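Local coordinates for uncharacterized protein (Bacillus thuringiensis serovar kurstaki, PDB 4XE7) that is a ParM-type bacterial actin-like protein that probably polymerises into cytoskeletal filaments on binding nucleotide, as its relatives do, and is captured here without nucleotide, at residues Ser231-Asp236 with Asp365-Val370; Leu207-Asp212 with Ala400-Arg405. All coordinates share one frame; numbering follows the deposited sequence.

Interaction 1 of 2, residues Ser231-Asp236 with Asp365-Val370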
ATOM      1  N   SER A 231       1.274 -18.373  17.218  1.00 30.39           N
ATOM      2  CA  SER A 231       2.310 -17.838  16.357  1.00 29.16           C
ATOM      3  C   SER A 231       1.814 -17.723  14.912  1.00 26.82           C
ATOM      4  O   SER A 231       0.969 -18.499  14.460  1.00 22.51           O
ATOM      5  CB  SER A 231       3.560 -18.709  16.433  1.00 29.32           C
ATOM      6  OG  SER A 231       3.287 -20.022  15.984  1.00 27.85           O
ATOM      7  N   TYR A 232       2.342 -16.730  14.210  1.00 20.80           N
ATOM      8  CA  TYR A 232       1.947 -16.423  12.853  1.00 21.96           C
ATOM      9  C   TYR A 232       3.159 -16.408  11.935  1.00 27.18           C
ATOM     10  O   TYR A 232       4.141 -15.718  12.211  1.00 28.44           O
ATOM     11  CB  TYR A 232       1.276 -15.043  12.784  1.00 30.11           C
ATOM     12  CG  TYR A 232       0.140 -14.808  13.748  1.00 41.22           C
ATOM     13  CD1 TYR A 232      -1.139 -15.292  13.473  1.00 56.31           C
ATOM     14  CD2 TYR A 232       0.327 -14.067  14.910  1.00 36.41           C
ATOM     15  CE1 TYR A 232      -2.195 -15.067  14.339  1.00 63.57           C
ATOM     16  CE2 TYR A 232      -0.725 -13.832  15.784  1.00 55.13           C
ATOM     17  CZ  TYR A 232      -1.988 -14.338  15.493  1.00 67.15           C
ATOM     18  OH  TYR A 232      -3.046 -14.120  16.351  1.00 72.63           O
ATOM     19  N   ALA A 233       3.090 -17.121  10.825  1.00 18.75           N
ATOM     20  CA  ALA A 233       4.017 -16.831   9.755  1.00 17.51           C
ATOM     21  C   ALA A 233       3.289 -15.908   8.782  1.00 28.41           C
ATOM     22  O   ALA A 233       2.169 -16.199   8.358  1.00 26.49           O
ATOM     23  CB  ALA A 233       4.506 -18.112   9.063  1.00 22.38           C
ATOM     24  N   ILE A 234       3.898 -14.774   8.467  1.00 28.58           N
ATOM     25  CA  ILE A 234       3.349 -13.921   7.426  1.00 30.18           C
ATOM     26  C   ILE A 234       4.308 -13.862   6.252  1.00 30.69           C
ATOM     27  O   ILE A 234       5.423 -13.342   6.346  1.00 21.08           O
ATOM     28  CB  ILE A 234       3.047 -12.500   7.931  1.00 21.69           C
ATOM     29  CG1 ILE A 234       2.124 -12.571   9.161  1.00 29.67           C
ATOM     30  CG2 ILE A 234       2.367 -11.701   6.828  1.00 25.68           C
ATOM     31  CD1 ILE A 234       1.801 -11.225   9.798  1.00 28.50           C
ATOM     32  N   ASN A 235       3.859 -14.415   5.139  1.00 24.46           N
ATOM     33  CA  ASN A 235       4.676 -14.454   3.949  1.00 17.36           C
ATOM     34  C   ASN A 235       4.188 -13.416   2.944  1.00 17.20           C
ATOM     35  O   ASN A 235       3.087 -13.521   2.405  1.00 19.95           O
ATOM     36  CB  ASN A 235       4.658 -15.862   3.362  1.00 19.74           C
ATOM     37  CG  ASN A 235       5.078 -16.909   4.373  1.00 20.21           C
ATOM     38  OD1 ASN A 235       6.267 -17.208   4.517  1.00 16.04           O
ATOM     39  ND2 ASN A 235       4.099 -17.470   5.095  1.00 19.68           N
ATOM     40  N   ASP A 236       5.015 -12.397   2.724  1.00 18.72           N
ATOM     41  CA  ASP A 236       4.695 -11.303   1.818  1.00 21.10           C
ATOM     42  C   ASP A 236       5.255 -11.611   0.424  1.00 31.27           C
ATOM     43  O   ASP A 236       6.476 -11.529   0.212  1.00 19.54           O
ATOM     44  CB  ASP A 236       5.274  -9.986   2.366  1.00 24.07           C
ATOM     45  CG  ASP A 236       4.735  -8.747   1.648  1.00 34.52           C
ATOM     46  OD1 ASP A 236       5.006  -7.628   2.132  1.00 45.18           O
ATOM     47  OD2 ASP A 236       4.041  -8.880   0.611  1.00 31.00           O
ATOM     48  N   ASP A 365       1.551 -21.512  13.957  1.00 22.10           N
ATOM     49  CA  ASP A 365       0.192 -21.986  14.182  1.00 23.74           C
ATOM     50  C   ASP A 365      -0.667 -21.646  12.987  1.00 23.23           C
ATOM     51  O   ASP A 365      -1.499 -22.445  12.538  1.00 21.42           O
ATOM     52  CB  ASP A 365      -0.388 -21.373  15.455  1.00 24.85           C
ATOM     53  CG  ASP A 365       0.321 -21.855  16.698  1.00 31.55           C
ATOM     54  OD1 ASP A 365       0.527 -23.088  16.815  1.00 24.25           O
ATOM     55  OD2 ASP A 365       0.689 -21.006  17.544  1.00 25.55           O
ATOM     56  N   LYS A 366      -0.442 -20.447  12.471  1.00 26.79           N
ATOM     57  CA  LYS A 366      -1.111 -19.989  11.270  1.00 22.59           C
ATOM     58  C   LYS A 366      -0.064 -19.672  10.200  1.00 21.72           C
ATOM     59  O   LYS A 366       0.940 -19.016  10.474  1.00 21.35           O
ATOM     60  CB  LYS A 366      -1.968 -18.754  11.571  1.00 23.06           C
ATOM     61  CG  LYS A 366      -3.116 -19.014  12.539  1.00 28.77           C
ATOM     62  CD  LYS A 366      -4.244 -19.773  11.847  1.00 33.80           C
ATOM     63  CE  LYS A 366      -5.550 -19.715  12.646  1.00 36.15           C
ATOM     64  NZ  LYS A 366      -5.396 -20.299  13.987  1.00 29.81           N
ATOM     65  N   ASN A 367      -0.285 -20.137   8.986  1.00 20.81           N
ATOM     66  CA  ASN A 367       0.606 -19.757   7.896  1.00 19.94           C
ATOM     67  C   ASN A 367      -0.133 -18.844   6.911  1.00 23.42           C
ATOM     68  O   ASN A 367      -1.042 -19.280   6.211  1.00 22.20           O
ATOM     69  CB  ASN A 367       1.169 -21.012   7.215  1.00 20.27           C
ATOM     70  CG  ASN A 367       2.432 -20.728   6.407  1.00 27.01           C
ATOM     71  OD1 ASN A 367       3.040 -19.659   6.537  1.00 27.05           O
ATOM     72  ND2 ASN A 367       2.819 -21.675   5.552  1.00 18.54           N
ATOM     73  N   ILE A 368       0.256 -17.568   6.882  1.00 15.29           N
ATOM     74  CA  ILE A 368      -0.489 -16.547   6.149  1.00 18.76           C
ATOM     75  C   ILE A 368       0.255 -16.037   4.913  1.00 20.77           C
ATOM     76  O   ILE A 368       1.461 -15.829   4.974  1.00 21.45           O
ATOM     77  CB  ILE A 368      -0.806 -15.347   7.076  1.00 19.32           C
ATOM     78  CG1 ILE A 368      -1.428 -15.850   8.380  1.00 25.14           C
ATOM     79  CG2 ILE A 368      -1.722 -14.349   6.364  1.00 21.08           C
ATOM     80  CD1 ILE A 368      -1.698 -14.765   9.426  1.00 20.82           C
ATOM     81  N   VAL A 369      -0.462 -15.839   3.796  1.00 16.59           N
ATOM     82  CA  VAL A 369       0.131 -15.215   2.619  1.00 13.29           C
ATOM     83  C   VAL A 369      -0.514 -13.861   2.364  1.00 15.48           C
ATOM     84  O   VAL A 369      -1.716 -13.685   2.557  1.00 24.00           O
ATOM     85  CB  VAL A 369       0.012 -16.094   1.353  1.00 19.46           C
ATOM     86  CG1 VAL A 369       0.844 -17.349   1.509  1.00 17.11           C
ATOM     87  CG2 VAL A 369      -1.465 -16.439   1.030  1.00 16.22           C
ATOM     88  N   VAL A 370       0.307 -12.892   1.972  1.00 13.34           N
ATOM     89  CA  VAL A 370      -0.168 -11.561   1.601  1.00 14.20           C
ATOM     90  C   VAL A 370       0.686 -11.113   0.453  1.00 20.11           C
ATOM     91  O   VAL A 370       1.690 -11.759   0.158  1.00 18.87           O
ATOM     92  CB  VAL A 370      -0.072 -10.529   2.763  1.00 20.81           C
ATOM     93  CG1 VAL A 370      -0.888 -10.982   3.943  1.00 18.37           C
ATOM     94  CG2 VAL A 370       1.369 -10.317   3.166  1.00 15.84           C
TER

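Interaction 2 of 2, residues Leu207-Asp212 with Ala400-Arg405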
ATOM      1  N   LEU A 207      -4.563  -7.861  12.544  1.00 24.81           N
ATOM      2  CA  LEU A 207      -5.845  -7.179  12.711  1.00 25.90           C
ATOM      3  C   LEU A 207      -6.566  -6.972  11.370  1.00 19.08           C
ATOM      4  O   LEU A 207      -7.781  -7.160  11.286  1.00 22.91           O
ATOM      5  CB  LEU A 207      -5.653  -5.832  13.412  1.00 19.57           C
ATOM      6  CG  LEU A 207      -5.537  -5.924  14.926  1.00 38.53           C
ATOM      7  CD1 LEU A 207      -5.138  -4.577  15.526  1.00 43.45           C
ATOM      8  CD2 LEU A 207      -6.857  -6.415  15.494  1.00 40.14           C
ATOM      9  N   ALA A 208      -5.814  -6.606  10.333  1.00 21.82           N
ATOM     10  CA  ALA A 208      -6.413  -6.277   9.036  1.00 29.34           C
ATOM     11  C   ALA A 208      -6.830  -7.533   8.288  1.00 31.54           C
ATOM     12  O   ALA A 208      -7.625  -7.469   7.354  1.00 29.26           O
ATOM     13  CB  ALA A 208      -5.464  -5.461   8.187  1.00 23.24           C
ATOM     14  N   ILE A 209      -6.289  -8.675   8.696  1.00 27.63           N
ATOM     15  CA  ILE A 209      -6.731  -9.941   8.131  1.00 26.06           C
ATOM     16  C   ILE A 209      -8.002 -10.398   8.834  1.00 26.82           C
ATOM     17  O   ILE A 209      -8.938 -10.889   8.193  1.00 30.97           O
ATOM     18  CB  ILE A 209      -5.615 -10.988   8.227  1.00 31.46           C
ATOM     19  CG1 ILE A 209      -4.515 -10.608   7.228  1.00 28.60           C
ATOM     20  CG2 ILE A 209      -6.152 -12.388   7.957  1.00 32.34           C
ATOM     21  CD1 ILE A 209      -3.155 -11.161   7.558  1.00 35.79           C
ATOM     22  N   LEU A 210      -8.053 -10.183  10.145  1.00 28.87           N
ATOM     23  CA  LEU A 210      -9.195 -10.628  10.945  1.00 34.59           C
ATOM     24  C   LEU A 210     -10.410  -9.710  10.862  1.00 34.35           C
ATOM     25  O   LEU A 210     -11.537 -10.182  10.953  1.00 35.30           O
ATOM     26  CB  LEU A 210      -8.797 -10.759  12.413  1.00 33.10           C
ATOM     27  CG  LEU A 210      -7.806 -11.848  12.825  1.00 32.50           C
ATOM     28  CD1 LEU A 210      -7.432 -11.606  14.273  1.00 25.91           C
ATOM     29  CD2 LEU A 210      -8.423 -13.219  12.656  1.00 37.31           C
ATOM     30  N   PHE A 211     -10.188  -8.401  10.725  1.00 27.91           N
ATOM     31  CA  PHE A 211     -11.309  -7.457  10.795  1.00 24.93           C
ATOM     32  C   PHE A 211     -11.363  -6.494   9.618  1.00 21.23           C
ATOM     33  O   PHE A 211     -10.343  -6.196   8.984  1.00 25.48           O
ATOM     34  CB  PHE A 211     -11.248  -6.678  12.114  1.00 27.16           C
ATOM     35  CG  PHE A 211     -11.342  -7.560  13.332  1.00 28.08           C
ATOM     36  CD1 PHE A 211     -12.574  -7.974  13.811  1.00 34.57           C
ATOM     37  CD2 PHE A 211     -10.203  -7.988  13.987  1.00 40.19           C
ATOM     38  CE1 PHE A 211     -12.669  -8.795  14.929  1.00 40.17           C
ATOM     39  CE2 PHE A 211     -10.293  -8.813  15.112  1.00 41.54           C
ATOM     40  CZ  PHE A 211     -11.525  -9.215  15.576  1.00 38.53           C
ATOM     41  N   ASP A 212     -12.570  -6.027   9.320  1.00 22.59           N
ATOM     42  CA  ASP A 212     -12.786  -4.979   8.321  1.00 23.58           C
ATOM     43  C   ASP A 212     -13.719  -3.936   8.963  1.00 23.72           C
ATOM     44  O   ASP A 212     -14.322  -4.208  10.006  1.00 24.94           O
ATOM     45  CB  ASP A 212     -13.379  -5.578   7.032  1.00 22.21           C
ATOM     46  CG  ASP A 212     -13.348  -4.619   5.842  1.00 39.08           C
ATOM     47  OD1 ASP A 212     -12.780  -3.516   5.952  1.00 31.88           O
ATOM     48  OD2 ASP A 212     -13.882  -4.994   4.768  1.00 45.83           O
ATOM     49  N   ALA A 400      -1.665  -4.215   0.186  1.00 22.78           N
ATOM     50  CA  ALA A 400      -0.767  -3.065   0.244  1.00 35.52           C
ATOM     51  C   ALA A 400      -1.011  -2.188   1.479  1.00 29.90           C
ATOM     52  O   ALA A 400      -0.098  -1.528   1.958  1.00 32.99           O
ATOM     53  CB  ALA A 400      -0.901  -2.236  -1.015  1.00 40.14           C
ATOM     54  N   TYR A 401      -2.234  -2.223   2.004  1.00 34.12           N
ATOM     55  CA  TYR A 401      -2.636  -1.344   3.096  1.00 28.53           C
ATOM     56  C   TYR A 401      -2.952  -2.086   4.404  1.00 22.30           C
ATOM     57  O   TYR A 401      -3.610  -1.551   5.285  1.00 23.79           O
ATOM     58  CB  TYR A 401      -3.842  -0.510   2.644  1.00 22.97           C
ATOM     59  CG  TYR A 401      -3.492   0.401   1.488  1.00 28.44           C
ATOM     60  CD1 TYR A 401      -2.754   1.570   1.702  1.00 32.85           C
ATOM     61  CD2 TYR A 401      -3.858   0.088   0.189  1.00 25.80           C
ATOM     62  CE1 TYR A 401      -2.412   2.402   0.660  1.00 29.83           C
ATOM     63  CE2 TYR A 401      -3.511   0.911  -0.868  1.00 23.61           C
ATOM     64  CZ  TYR A 401      -2.795   2.070  -0.630  1.00 31.17           C
ATOM     65  OH  TYR A 401      -2.452   2.905  -1.679  1.00 34.38           O
ATOM     66  N   PHE A 402      -2.487  -3.322   4.532  1.00 26.38           N
ATOM     67  CA  PHE A 402      -2.793  -4.109   5.728  1.00 20.22           C
ATOM     68  C   PHE A 402      -2.202  -3.450   6.983  1.00 19.81           C
ATOM     69  O   PHE A 402      -2.762  -3.546   8.078  1.00 19.52           O
ATOM     70  CB  PHE A 402      -2.259  -5.546   5.595  1.00 19.32           C
ATOM     71  CG  PHE A 402      -3.206  -6.511   4.887  1.00 21.72           C
ATOM     72  CD1 PHE A 402      -4.455  -6.111   4.451  1.00 20.19           C
ATOM     73  CD2 PHE A 402      -2.831  -7.838   4.688  1.00 29.54           C
ATOM     74  CE1 PHE A 402      -5.311  -7.004   3.834  1.00 23.44           C
ATOM     75  CE2 PHE A 402      -3.675  -8.734   4.077  1.00 26.54           C
ATOM     76  CZ  PHE A 402      -4.924  -8.320   3.640  1.00 27.27           C
ATOM     77  N   THR A 403      -1.058  -2.792   6.821  1.00 23.26           N
ATOM     78  CA  THR A 403      -0.432  -2.104   7.946  1.00 23.79           C
ATOM     79  C   THR A 403      -1.248  -0.875   8.363  1.00 25.70           C
ATOM     80  O   THR A 403      -1.565  -0.713   9.541  1.00 23.73           O
ATOM     81  CB  THR A 403       0.993  -1.678   7.615  1.00 24.13           C
ATOM     82  OG1 THR A 403       1.763  -2.839   7.279  1.00 29.80           O
ATOM     83  CG2 THR A 403       1.631  -0.950   8.802  1.00 26.88           C
ATOM     84  N   SER A 404      -1.579  -0.010   7.407  1.00 24.53           N
ATOM     85  CA  SER A 404      -2.380   1.170   7.734  1.00 27.03           C
ATOM     86  C   SER A 404      -3.793   0.801   8.180  1.00 25.64           C
ATOM     87  O   SER A 404      -4.342   1.443   9.076  1.00 21.27           O
ATOM     88  CB  SER A 404      -2.445   2.153   6.557  1.00 18.87           C
ATOM     89  OG  SER A 404      -2.733   1.510   5.333  1.00 22.17           O
ATOM     90  N   ARG A 405      -4.390  -0.216   7.555  1.00 18.43           N
ATOM     91  CA  ARG A 405      -5.699  -0.686   7.989  1.00 20.68           C
ATOM     92  C   ARG A 405      -5.653  -1.234   9.410  1.00 21.73           C
ATOM     93  O   ARG A 405      -6.595  -1.024  10.181  1.00 20.36           O
ATOM     94  CB  ARG A 405      -6.250  -1.761   7.038  1.00 24.45           C
ATOM     95  CG  ARG A 405      -6.634  -1.214   5.678  1.00 26.63           C
ATOM     96  CD  ARG A 405      -6.807  -2.320   4.649  1.00 26.73           C
ATOM     97  NE  ARG A 405      -7.948  -3.152   4.966  1.00 32.13           N
ATOM     98  CZ  ARG A 405      -9.172  -2.965   4.485  1.00 25.62           C
ATOM     99  NH1 ARG A 405      -9.424  -1.977   3.651  1.00 24.93           N
ATOM    100  NH2 ARG A 405     -10.148  -3.777   4.843  1.00 23.38           N
TER
HETATM  101  O   HOH W   1      -8.845  -5.009   7.037  1.00 28.96           O

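Interaction 1 of 2, residues Ser231-Asp236 with Asp365-Val370
Asn-235 and Asn-367 meet across two parallel neighbouring strands, their side chains crossing at about a right angle and their amide planes 75° apart. ND2 of Asn-235 lies 2.8 Å from OD1 of Asn-367, a weak, bent bond, and also reaches back to O of Ile-368 at 3.1 Å, coming from above that carbonyl plane. The same oxygen accepts the backbone N of Asn-235, so one residue grips it twice. Chi1 of -55° sets CG of Asn-235 beside its own backbone N, and the amide, turned about chi2, presents ND2 to both oxygens; its OD1 is taken by Asn-244. On the opposite sheet face, the side chains of Tyr-232 and Ile-368 lie side by side, pointing the same way, CD1 to CD1 at 4.1 Å, and those of Ile-234 and Val-370 cross obliquely. At the entrance to the ladder, the carboxylate of Asp-365 takes the N of Ser-231 on the anti side of OD2, at 2.7 Å. The pair is a parallel step in a mixed five-stranded sheet, consistent with the actin-like fold: strand 242-248 flanks 232-237 antiparallel, strand 390-391 flanks 366-370, and helix 337-362 packs on the face bearing Ala-233, Asn-235 and Asn-367.

Interaction 2 of 2, residues Leu207-Asp212 with Ala400-Arg405
Ala-208 presses its CB against the first turn of helix 402-418, meeting O of Phe-402 at 3.3 Å, the ring of the same residue at CD1 and, at 4.0 Å, CB of Arg-405. The methyl group thus sits among backbone, ring and aliphatic stem, and the backbones are nearest at CA of Ala-208 and CA of Phe-402, 5.4 Å apart. Ile-209 extends this apolar part: its side chain crosses that of Phe-402 at about a right angle, with CG1 3.8 Å from CE2 of the ring. The arrangement is helix-to-helix packing through a small residue, an alanine methyl near the C-terminal end of helix 205-210 set against the N-terminal turn of helix 402-418.

Away from this tight core the contact is polar, with one water bridging the segments. Arg-405 sets out toward the other segment, and a bend at chi3 (67°) turns NE out of the line of the chain; NH2 lies 2.9 Å from OD1 of Asp-212. The hydrogen bond within this salt bridge is weak, with 118° at the hydrogen; the carboxylate and guanidinium planes are 49° apart. A water accepts from NH2 of Arg-405 at 2.8 Å and donates to O of Ala-208 and to O of Phe-211, bringing the cation to two carbonyls around the end of helix 205-210.

Beyond that helix, Asp-212 lies in strand 211-214, which pairs with strand 217-220. Ile-33 of strand 33-45 touches both Asp-212 and Arg-405, while Ser-25 of strand 21-27 touches Arg-405, placing the start of helix 402-418 beside the large mixed sheet.

How the interactions relate
From the N terminus, the chain first passes the strands of the large mixed sheet, then reaches 207-212, the earlier half of interaction 2. Strand 232-237 follows; after 128 residues, many of them helical, strand 366-370 returns beside it to close interaction 1. Only then does 400-405 come back to 207-212, so the loop of interaction 1 is nested within that of interaction 2. Their centres lie about 14 Å apart, and they share an apolar seam: CG1 of Val-370 is 3.6 Å from CE2 of Phe-402, and CG2 of Ile-368 is 3.7 Å from CD1 of Ile-209. The five-stranded sheet is thereby tied to helices 205-210 and 402-418.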